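Beta-agarase D (Zobellia galactanivorans, PDB 4ASM) hydrolyses the beta-1,4-galactosidic linkages of agarose at random, retaining the anomeric configuration, through the family 16 glycoside hydrolase catalytic domain described here. Local coordinates at residues T29-D34 with I356-P361; G121-K126 with I321-E326; A137-M142 with K219-G224; D162-Y167 with S181-S186. All blocks are in the same frame, centred on the assembly; numbering follows the deposited sequence.

Interaction 1 of 4, residues T29-D34 with I356-P361; sequences TAASDD and IRVYKP. With CA (calcium ion), chain B.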
# COMPACT_ATOMS: atom_id res chain seq x y z
N THR A 29 14.72 -9.80 12.27
CA THR A 29 15.99 -9.40 11.71
C THR A 29 16.11 -9.68 10.20
O THR A 29 16.54 -8.82 9.44
CB THR A 29 17.13 -10.06 12.54
OG1 THR A 29 17.35 -9.27 13.73
CG2 THR A 29 18.41 -10.17 11.78
N ALA A 30 15.68 -10.86 9.77
CA ALA A 30 15.82 -11.23 8.36
C ALA A 30 14.94 -10.38 7.46
O ALA A 30 15.34 -10.01 6.37
CB ALA A 30 15.53 -12.71 8.15
N ALA A 31 13.73 -10.06 7.94
CA ALA A 31 12.80 -9.24 7.14
C ALA A 31 13.20 -7.77 7.05
O ALA A 31 12.94 -7.12 6.04
CB ALA A 31 11.40 -9.34 7.70
N SER A 32 13.78 -7.26 8.13
CA SER A 32 14.05 -5.82 8.23
C SER A 32 15.28 -5.41 7.42
O SER A 32 16.20 -6.20 7.22
CB SER A 32 14.19 -5.43 9.69
OG SER A 32 13.02 -5.78 10.39
N ASP A 33 15.30 -4.16 6.98
CA ASP A 33 16.39 -3.69 6.14
C ASP A 33 16.51 -2.16 6.26
O ASP A 33 15.54 -1.43 5.98
CB ASP A 33 16.13 -4.08 4.68
CG ASP A 33 17.39 -4.03 3.83
OD1 ASP A 33 18.38 -3.40 4.28
OD2 ASP A 33 17.37 -4.59 2.72
N ASP A 34 17.68 -1.67 6.66
CA ASP A 34 17.90 -0.22 6.61
C ASP A 34 18.68 0.28 5.39
O ASP A 34 19.09 1.45 5.35
CB ASP A 34 18.40 0.38 7.95
CG ASP A 34 19.72 -0.19 8.43
OD1 ASP A 34 20.30 -1.07 7.75
OD2 ASP A 34 20.16 0.25 9.53
N ILE A 356 12.97 -0.13 6.31
CA ILE A 356 11.74 -0.80 6.63
C ILE A 356 12.03 -1.79 7.76
O ILE A 356 12.98 -2.59 7.67
CB ILE A 356 11.09 -1.47 5.38
CG1 ILE A 356 9.70 -2.04 5.70
CG2 ILE A 356 12.04 -2.49 4.74
CD1 ILE A 356 8.94 -2.46 4.46
N ARG A 357 11.24 -1.72 8.82
CA ARG A 357 11.44 -2.57 9.98
C ARG A 357 10.19 -3.39 10.25
O ARG A 357 9.06 -2.93 10.01
CB ARG A 357 11.84 -1.73 11.20
CG ARG A 357 10.78 -0.78 11.72
CD ARG A 357 11.39 0.10 12.82
NE ARG A 357 10.46 1.10 13.31
CZ ARG A 357 10.64 1.76 14.45
NH1 ARG A 357 11.69 1.49 15.23
NH2 ARG A 357 9.77 2.71 14.79
N VAL A 358 10.39 -4.59 10.78
CA VAL A 358 9.32 -5.54 11.02
C VAL A 358 9.50 -6.06 12.44
O VAL A 358 10.60 -6.50 12.79
CB VAL A 358 9.40 -6.70 10.02
CG1 VAL A 358 8.31 -7.72 10.30
CG2 VAL A 358 9.30 -6.18 8.59
N TYR A 359 8.44 -5.99 13.25
CA TYR A 359 8.45 -6.52 14.62
C TYR A 359 7.27 -7.46 14.86
O TYR A 359 6.23 -7.36 14.20
CB TYR A 359 8.34 -5.40 15.64
CG TYR A 359 9.45 -4.39 15.65
CD1 TYR A 359 10.60 -4.56 16.45
CD2 TYR A 359 9.35 -3.21 14.90
CE1 TYR A 359 11.62 -3.59 16.45
CE2 TYR A 359 10.34 -2.26 14.91
CZ TYR A 359 11.48 -2.44 15.69
OH TYR A 359 12.45 -1.46 15.67
N LYS A 360 7.45 -8.38 15.80
CA LYS A 360 6.32 -9.12 16.32
C LYS A 360 6.27 -8.96 17.84
O LYS A 360 7.32 -8.82 18.47
CB LYS A 360 6.40 -10.60 15.92
CG LYS A 360 6.42 -10.84 14.41
CD LYS A 360 6.59 -12.32 14.07
CE LYS A 360 5.32 -13.11 14.32
NZ LYS A 360 4.23 -12.73 13.33
N PRO A 361 5.06 -8.98 18.43
CA PRO A 361 4.91 -8.81 19.87
C PRO A 361 5.19 -10.13 20.59
O PRO A 361 4.68 -11.18 20.17
CB PRO A 361 3.44 -8.43 20.03
CG PRO A 361 2.74 -9.06 18.91
CD PRO A 361 3.76 -9.17 17.76
CA CA B . 19.02 3.82 5.38
O HOH W 1 20.45 5.77 5.54
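Ser32 and Asp33 dock against Ile356 and Arg357, with Asp33 and Ile356 forming a single antiparallel hydrogen-bonded bridge. The bridge ties a loop to strand 350-362 of the jelly-roll beta-sandwich of the GH16 catalytic domain. Both bonds of the bridge are nearly straight: Asp33 N to Ile356 O is 2.9 Å at 171°, and Ile356 N to Asp33 O is also 2.9 Å.

Ser32 continues the pairing with its side chain. Its OG stands beside its own backbone N (chi1 -58°) and accepts the N-H of Val358 at 2.9 Å. This bond is bent, at 145°. The same hydroxyl is also bonded to Gln28 O, so two partners hold it. Next to it, Ala31 CB packs on Val358 CG2 at 3.9 Å. On the other face of the strand, Arg357 pairs with Glu136.

The Asp33 carboxylate leads away from the strand to Tyr37, Trp56 and the backbone N of Phe35. These bonds lie just before the calcium site in the chain. Asp9, Asn36, Gly89 and Asp354 complete the protein ligands of that site. Asp34 contributes its backbone O, 2.4 Å from the calcium ion, and water 1 is bound at 2.4 Å.

Interaction 2 of 4, residues G121-K126 with I321-E326; sequences GCITNK and IIINVE. With IMD (imidazole), chain C.
Ile123 and Ile323 form the central hydrogen-bonded pair of two antiparallel strands whose axes are 4.8 Å apart. Ile123 N meets Ile323 O at 2.9 Å, and Ile323 N returns the bond to Ile123 O. The two isoleucines lie side by side and point the same way, CG1 of Ile123 being 3.9 Å from CB of Ile323. Leu91 and Ile93 of strand 90-96 cover this face. On the other face, Cys122 SG touches Ile322 CG2 at 3.8 Å and also lies against Asn324 CB. These central rungs are closely packed.

The two ends are more polar. At one, water 2 links Asn125 O to Ile321 N. At the other, the second strand runs on to Glu326, which is inferred by similarity to bind substrate. Glu326 OE2 accepts Asn324 ND2 at 2.9 Å on its anti side. It also accepts N3 of a bound imidazole, probably from the crystallisation liquor, at 2.8 Å, and this imidazole is bonded to Glu160. An alanine in place of Glu326 would probably leave Asn324 ND2 without this acceptor and the imidazole without this bond. The strand leads from an apolar core to this carboxylate, and the Asn324 N-H would probably limit its rotation.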
# COMPACT_ATOMS: atom_id res chain seq x y z
N GLY A 121 9.99 0.03 -11.00
CA GLY A 121 10.53 -1.08 -10.22
C GLY A 121 9.50 -1.72 -9.29
O GLY A 121 8.50 -1.10 -8.91
N CYS A 122 9.77 -2.96 -8.91
CA CYS A 122 8.93 -3.71 -7.99
C CYS A 122 9.81 -4.74 -7.32
O CYS A 122 10.56 -5.44 -8.01
CB CYS A 122 7.81 -4.42 -8.77
SG CYS A 122 6.59 -5.25 -7.72
N ILE A 123 9.74 -4.82 -5.99
CA ILE A 123 10.52 -5.81 -5.26
C ILE A 123 9.65 -6.57 -4.29
O ILE A 123 8.61 -6.08 -3.85
CB ILE A 123 11.71 -5.16 -4.49
CG1 ILE A 123 11.22 -4.34 -3.30
CG2 ILE A 123 12.56 -4.32 -5.45
CD1 ILE A 123 12.38 -3.75 -2.47
N THR A 124 10.13 -7.76 -3.92
CA THR A 124 9.47 -8.62 -2.92
C THR A 124 10.50 -9.04 -1.86
O THR A 124 11.63 -9.41 -2.21
CB THR A 124 8.98 -9.89 -3.61
OG1 THR A 124 8.06 -9.55 -4.66
CG2 THR A 124 8.26 -10.79 -2.63
N ASN A 125 10.12 -8.97 -0.59
CA ASN A 125 10.95 -9.42 0.52
C ASN A 125 10.92 -10.94 0.62
O ASN A 125 9.89 -11.58 0.37
CB ASN A 125 10.45 -8.74 1.82
CG ASN A 125 11.46 -8.77 2.95
OD1 ASN A 125 11.89 -7.72 3.47
ND2 ASN A 125 11.83 -9.95 3.37
N LYS A 126 12.08 -11.53 0.97
CA LYS A 126 12.17 -13.00 1.00
C LYS A 126 11.58 -13.60 2.28
O LYS A 126 11.47 -14.83 2.39
CB LYS A 126 13.63 -13.42 0.85
CG LYS A 126 14.18 -12.98 -0.48
CD LYS A 126 14.24 -14.10 -1.46
CE LYS A 126 15.60 -14.71 -1.47
NZ LYS A 126 15.59 -15.86 -2.41
N ILE A 321 5.97 -9.00 1.54
CA ILE A 321 6.17 -7.54 1.56
C ILE A 321 6.63 -7.11 0.17
O ILE A 321 7.63 -7.64 -0.35
CB ILE A 321 7.24 -7.09 2.57
CG1 ILE A 321 6.90 -7.55 3.98
CG2 ILE A 321 7.39 -5.55 2.53
CD1 ILE A 321 8.10 -7.49 4.93
N ILE A 322 5.89 -6.18 -0.42
CA ILE A 322 6.19 -5.66 -1.75
C ILE A 322 6.35 -4.14 -1.68
O ILE A 322 5.58 -3.44 -1.01
CB ILE A 322 5.06 -6.02 -2.75
CG1 ILE A 322 4.91 -7.56 -2.84
CG2 ILE A 322 5.34 -5.40 -4.12
CD1 ILE A 322 3.73 -8.06 -3.63
N ILE A 323 7.38 -3.63 -2.35
CA ILE A 323 7.53 -2.19 -2.50
C ILE A 323 7.60 -1.92 -3.97
O ILE A 323 8.33 -2.61 -4.70
CB ILE A 323 8.78 -1.65 -1.77
CG1 ILE A 323 8.69 -1.98 -0.29
CG2 ILE A 323 8.89 -0.12 -2.01
CD1 ILE A 323 9.94 -1.59 0.50
N ASN A 324 6.83 -0.95 -4.46
CA ASN A 324 6.86 -0.66 -5.89
C ASN A 324 6.36 0.73 -6.24
O ASN A 324 5.94 1.49 -5.37
CB ASN A 324 6.11 -1.74 -6.72
CG ASN A 324 4.58 -1.61 -6.66
OD1 ASN A 324 4.04 -0.57 -6.30
ND2 ASN A 324 3.88 -2.67 -7.05
N VAL A 325 6.41 1.04 -7.53
CA VAL A 325 5.77 2.20 -8.09
C VAL A 325 4.78 1.68 -9.15
O VAL A 325 5.07 0.70 -9.83
CB VAL A 325 6.83 3.14 -8.71
CG1 VAL A 325 6.22 4.15 -9.71
CG2 VAL A 325 7.61 3.83 -7.57
N GLU A 326 3.62 2.33 -9.27
CA GLU A 326 2.59 1.92 -10.24
C GLU A 326 1.96 3.10 -10.94
O GLU A 326 1.68 4.12 -10.32
CB GLU A 326 1.46 1.13 -9.56
CG GLU A 326 1.93 -0.22 -9.03
CD GLU A 326 0.84 -0.95 -8.27
OE1 GLU A 326 -0.34 -0.50 -8.26
OE2 GLU A 326 1.16 -2.02 -7.68
N1 IMD C . -1.86 -2.46 -3.92
C2 IMD C . -1.11 -2.82 -4.97
N3 IMD C . -0.59 -1.70 -5.53
C4 IMD C . -1.01 -0.62 -4.82
C5 IMD C . -1.82 -1.11 -3.81
O HOH W 2 7.90 -10.96 2.14

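Interaction 3 of 4, residues A137-M142 with K219-G224; sequences ARVKVM and KTIRIG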
# COMPACT_ATOMS: atom_id res chain seq x y z
N ALA A 137 7.91 1.76 7.52
CA ALA A 137 8.98 2.26 6.67
C ALA A 137 9.16 3.75 6.80
O ALA A 137 8.20 4.48 7.07
CB ALA A 137 8.72 1.90 5.20
N ARG A 138 10.40 4.21 6.61
CA ARG A 138 10.67 5.63 6.46
C ARG A 138 10.93 5.84 4.98
O ARG A 138 11.84 5.24 4.40
CB ARG A 138 11.86 6.08 7.31
CG ARG A 138 12.11 7.57 7.20
CD ARG A 138 13.14 8.02 8.27
NE ARG A 138 13.26 9.49 8.25
CZ ARG A 138 14.17 10.17 7.56
NH1 ARG A 138 15.07 9.54 6.81
NH2 ARG A 138 14.17 11.50 7.59
N VAL A 139 10.12 6.70 4.37
CA VAL A 139 10.04 6.79 2.91
C VAL A 139 9.83 8.23 2.44
O VAL A 139 9.04 8.95 3.03
CB VAL A 139 8.91 5.87 2.38
CG1 VAL A 139 7.56 6.15 3.08
CG2 VAL A 139 8.80 5.96 0.86
N LYS A 140 10.57 8.63 1.40
CA LYS A 140 10.30 9.88 0.72
C LYS A 140 9.32 9.56 -0.40
O LYS A 140 9.70 8.98 -1.43
CB LYS A 140 11.57 10.48 0.14
CG LYS A 140 11.35 11.87 -0.46
CD LYS A 140 12.64 12.44 -1.00
CE LYS A 140 12.46 13.87 -1.47
NZ LYS A 140 13.75 14.41 -2.03
N VAL A 141 8.07 9.97 -0.19
CA VAL A 141 7.02 9.76 -1.19
C VAL A 141 7.43 10.44 -2.50
O VAL A 141 7.92 11.57 -2.48
CB VAL A 141 5.68 10.34 -0.67
CG1 VAL A 141 4.57 10.20 -1.71
CG2 VAL A 141 5.30 9.69 0.68
N MET A 142 7.22 9.78 -3.64
CA MET A 142 7.57 10.40 -4.91
C MET A 142 6.75 11.65 -5.18
O MET A 142 5.52 11.63 -5.05
CB MET A 142 7.36 9.46 -6.08
CG MET A 142 8.26 8.30 -6.10
SD MET A 142 8.14 7.45 -7.70
CE MET A 142 6.41 6.99 -7.60
N LYS A 219 7.83 14.61 0.51
CA LYS A 219 7.97 14.57 1.98
C LYS A 219 8.50 13.20 2.39
O LYS A 219 8.12 12.17 1.80
CB LYS A 219 6.63 14.81 2.68
CG LYS A 219 6.11 16.22 2.53
CD LYS A 219 4.83 16.42 3.34
CE LYS A 219 4.80 17.79 4.01
NZ LYS A 219 5.54 17.75 5.31
N THR A 220 9.38 13.18 3.39
CA THR A 220 9.72 11.89 3.99
C THR A 220 8.96 11.68 5.28
O THR A 220 8.94 12.53 6.19
CB THR A 220 11.22 11.43 3.95
OG1 THR A 220 11.71 10.91 5.21
CG2 THR A 220 12.12 12.36 3.21
N ILE A 221 8.28 10.55 5.31
CA ILE A 221 7.37 10.19 6.37
C ILE A 221 7.76 8.82 6.91
O ILE A 221 8.48 8.05 6.25
CB ILE A 221 5.90 10.17 5.89
CG1 ILE A 221 5.66 9.10 4.82
CG2 ILE A 221 5.46 11.55 5.33
CD1 ILE A 221 4.14 8.92 4.51
N ARG A 222 7.30 8.51 8.12
CA ARG A 222 7.27 7.13 8.59
C ARG A 222 5.83 6.65 8.48
O ARG A 222 4.90 7.35 8.90
CB ARG A 222 7.70 7.04 10.05
CG ARG A 222 9.16 7.29 10.26
CD ARG A 222 9.49 6.86 11.67
NE ARG A 222 9.02 7.78 12.70
CZ ARG A 222 8.28 7.45 13.77
NH1 ARG A 222 7.82 6.21 13.99
NH2 ARG A 222 7.99 8.39 14.65
N ILE A 223 5.63 5.49 7.89
CA ILE A 223 4.27 4.95 7.76
C ILE A 223 4.31 3.45 8.02
O ILE A 223 5.20 2.75 7.54
CB ILE A 223 3.64 5.33 6.40
CG1 ILE A 223 2.18 4.85 6.29
CG2 ILE A 223 4.49 4.84 5.23
CD1 ILE A 223 1.42 5.56 5.17
N GLY A 224 3.33 2.97 8.77
CA GLY A 224 3.33 1.55 9.15
C GLY A 224 1.95 1.03 9.42
O GLY A 224 1.02 1.80 9.63
O HOH W 3 11.35 12.89 8.21
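Arg138 and Thr220 meet on one face of an antiparallel strand pair that belongs to the jelly-roll sandwich. Two hydrogen-bonded pairs hold the strands together, Ala137 with Ile223 and Val139 with Ile221. Val139 N to Ile221 O, at 2.8 Å, is the shortest of their bonds. Past the strand end, Val141 N still reaches Lys219 O at 3.0 Å.

The Arg138 side chain can be followed outward. CB lies near Ile221 O and 4.2 Å from Arg222 CG. CG stands anti to the backbone N (chi1 -178°) and lies near both Ile221 O and Thr220 OG1. The chain stays extended as far as NE, which also lies near Thr220 OG1. Thr220 OG1 sits 3.4 Å above the guanidinium plane of Arg138, over its centre. This is a face contact and not a hydrogen bond. At the tip, NH2 gives a bond of 3.2 Å to water 3, which donates in turn to Thr220 O. NH1 makes a salt bridge to Asp354, a calcium ligand. Lys140 CB packs on Thr220 CG2 at 3.6 Å.

The opposite face is apolar. Val139 CG1 touches Ile221 CG1 at 3.9 Å, and it also meets Ile223 CG2. Met164 of strand 159-166 packs against Val139 and Ile223. Within its own layer, strand 133-140 lies between strands 220-229 and 350-362, and strand 220-229 pairs on its other side with strand 232-237.

Interaction 4 of 4, residues D162-Y167 with S181-S186; sequences DIMECY and SKIHLS
Glu165 OE1 takes the N-H of His184 ND1 in a bond of 2.8 Å that is almost straight, at 173°. The carboxylate and the imidazole ring are nearly coplanar, 7° apart. Glu165 is the proton donor by similarity. Chi1 of 175° puts its CG anti to the backbone N; the chain beyond is extended, and the two side chains lie side by side, pointing the same way.

Beside this pair, His184 N donates to Glu165 O at 2.9 Å. Ser186 CB lies over one face of the His184 ring, 3.5 Å above its plane and offset toward the rim, and Trp207 stacks on the ring. Pro201 O accepts NE2. Further along, Asp162 N bonds to Ser186 O at 2.9 Å, and Asp162 OD2 lies near Ser186 CB. On the apolar side, Met164 CG meets Ile183 CG2 at 4.1 Å. At the far end, water 4 joins Tyr167 N to Lys182 O.

A classic beta bulge at Ile163 and Met164, opposite Ile150, interrupts the strand between the nucleophile Glu160, assigned by similarity, and Glu165. Glu160, Asp162 and Glu165 are the acidic residues of the ExDxxE signature of GH16, and the bulge lies within it. An alanine in place of His184 would probably leave Glu165 OE1 without this N-H partner and its carboxylate freer to rotate. The straight, in-plane N-H is consistent with orienting the proton donor.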
# COMPACT_ATOMS: atom_id res chain seq x y z
N ASP A 162 -2.35 -3.03 2.79
CA ASP A 162 -1.43 -2.00 2.34
C ASP A 162 -0.88 -1.24 3.53
O ASP A 162 -1.56 -1.10 4.56
CB ASP A 162 -2.10 -1.05 1.35
CG ASP A 162 -2.58 -1.74 0.12
OD1 ASP A 162 -2.07 -2.85 -0.18
OD2 ASP A 162 -3.47 -1.21 -0.53
N ILE A 163 0.36 -0.79 3.40
CA ILE A 163 0.95 0.14 4.35
C ILE A 163 0.76 1.55 3.77
O ILE A 163 0.17 2.42 4.42
CB ILE A 163 2.42 -0.18 4.63
CG1 ILE A 163 2.49 -1.46 5.49
CG2 ILE A 163 3.05 0.95 5.41
CD1 ILE A 163 3.31 -2.55 4.95
N MET A 164 1.23 1.76 2.55
CA MET A 164 1.05 3.05 1.89
C MET A 164 0.64 2.86 0.44
O MET A 164 1.24 2.07 -0.29
CB MET A 164 2.35 3.85 1.95
CG MET A 164 2.26 5.19 1.18
SD MET A 164 3.79 6.16 1.26
CE MET A 164 4.91 5.10 0.35
N GLU A 165 -0.39 3.62 0.01
CA GLU A 165 -0.69 3.82 -1.41
C GLU A 165 -0.92 5.32 -1.52
O GLU A 165 -1.91 5.84 -0.97
CB GLU A 165 -1.95 3.06 -1.82
CG GLU A 165 -2.39 3.31 -3.24
CD GLU A 165 -3.52 2.38 -3.64
OE1 GLU A 165 -4.56 2.42 -2.94
OE2 GLU A 165 -3.38 1.62 -4.63
N CYS A 166 0.02 6.02 -2.16
CA CYS A 166 -0.02 7.48 -2.17
C CYS A 166 0.39 7.99 -3.54
O CYS A 166 1.42 7.61 -4.07
CB CYS A 166 0.94 8.01 -1.10
SG CYS A 166 0.92 9.83 -0.98
N TYR A 167 -0.45 8.85 -4.12
CA TYR A 167 -0.15 9.52 -5.39
C TYR A 167 0.21 10.95 -5.04
O TYR A 167 -0.61 11.87 -5.15
CB TYR A 167 -1.37 9.48 -6.33
CG TYR A 167 -2.08 8.14 -6.29
CD1 TYR A 167 -2.95 7.83 -5.26
CD2 TYR A 167 -1.91 7.21 -7.31
CE1 TYR A 167 -3.60 6.61 -5.19
CE2 TYR A 167 -2.57 5.96 -7.25
CZ TYR A 167 -3.41 5.69 -6.18
OH TYR A 167 -4.09 4.48 -6.08
N SER A 181 -2.83 15.39 -1.62
CA SER A 181 -2.92 15.72 -0.20
C SER A 181 -3.30 14.53 0.68
O SER A 181 -3.37 14.66 1.90
CB SER A 181 -3.94 16.85 0.03
OG SER A 181 -5.21 16.40 -0.35
N LYS A 182 -3.52 13.35 0.08
CA LYS A 182 -4.02 12.20 0.84
C LYS A 182 -3.10 10.98 0.76
O LYS A 182 -2.33 10.80 -0.20
CB LYS A 182 -5.42 11.82 0.34
CG LYS A 182 -6.45 12.98 0.44
CD LYS A 182 -6.65 13.43 1.92
CE LYS A 182 -7.83 14.40 2.12
NZ LYS A 182 -7.52 15.75 1.58
N ILE A 183 -3.19 10.15 1.80
CA ILE A 183 -2.57 8.82 1.76
C ILE A 183 -3.71 7.83 1.87
O ILE A 183 -4.51 7.91 2.79
CB ILE A 183 -1.55 8.57 2.91
CG1 ILE A 183 -0.49 9.68 2.96
CG2 ILE A 183 -0.92 7.14 2.79
CD1 ILE A 183 0.51 9.55 4.09
N HIS A 184 -3.81 6.93 0.89
CA HIS A 184 -4.82 5.89 0.97
C HIS A 184 -4.40 4.80 1.94
O HIS A 184 -3.38 4.13 1.71
CB HIS A 184 -5.13 5.30 -0.41
CG HIS A 184 -6.40 4.51 -0.45
ND1 HIS A 184 -6.57 3.44 -1.30
CD2 HIS A 184 -7.54 4.60 0.28
CE1 HIS A 184 -7.78 2.93 -1.13
NE2 HIS A 184 -8.38 3.60 -0.17
N LEU A 185 -5.16 4.65 3.02
CA LEU A 185 -4.89 3.66 4.06
C LEU A 185 -5.83 2.50 3.74
O LEU A 185 -7.06 2.63 3.84
CB LEU A 185 -5.13 4.22 5.47
CG LEU A 185 -4.36 5.52 5.74
CD1 LEU A 185 -4.76 6.03 7.11
CD2 LEU A 185 -2.87 5.24 5.67
N SER A 186 -5.26 1.39 3.27
CA SER A 186 -6.05 0.44 2.50
C SER A 186 -5.65 -1.02 2.70
O SER A 186 -4.67 -1.35 3.36
CB SER A 186 -5.95 0.84 1.03
OG SER A 186 -6.90 0.18 0.20
O HOH W 4 -2.73 9.93 -2.73

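All four contacts belong to one jelly-roll domain. Interactions 1, 2 and 4 are buried, whereas interaction 3 is partly so: its arginine, lysine and threonine face is more open. Interactions 1 and 3 meet through neighbouring strands 350-362 and 133-140. Interaction 1 holds the calcium ligand Asp34, and Arg138 of interaction 3 is salt-bridged to the ligand Asp354. Interactions 2 and 4 each hold a residue that, by similarity, binds substrate (Glu326) or donates the proton (Glu165), and the same imidazole lies close to both. Interaction 1 is a single bridge from a loop, while interactions 2 and 3 are regular strand pairs. Apolar packing joins them: Ile356 touches Ile321, Val325 touches Met142, and Ile223 touches Ile183.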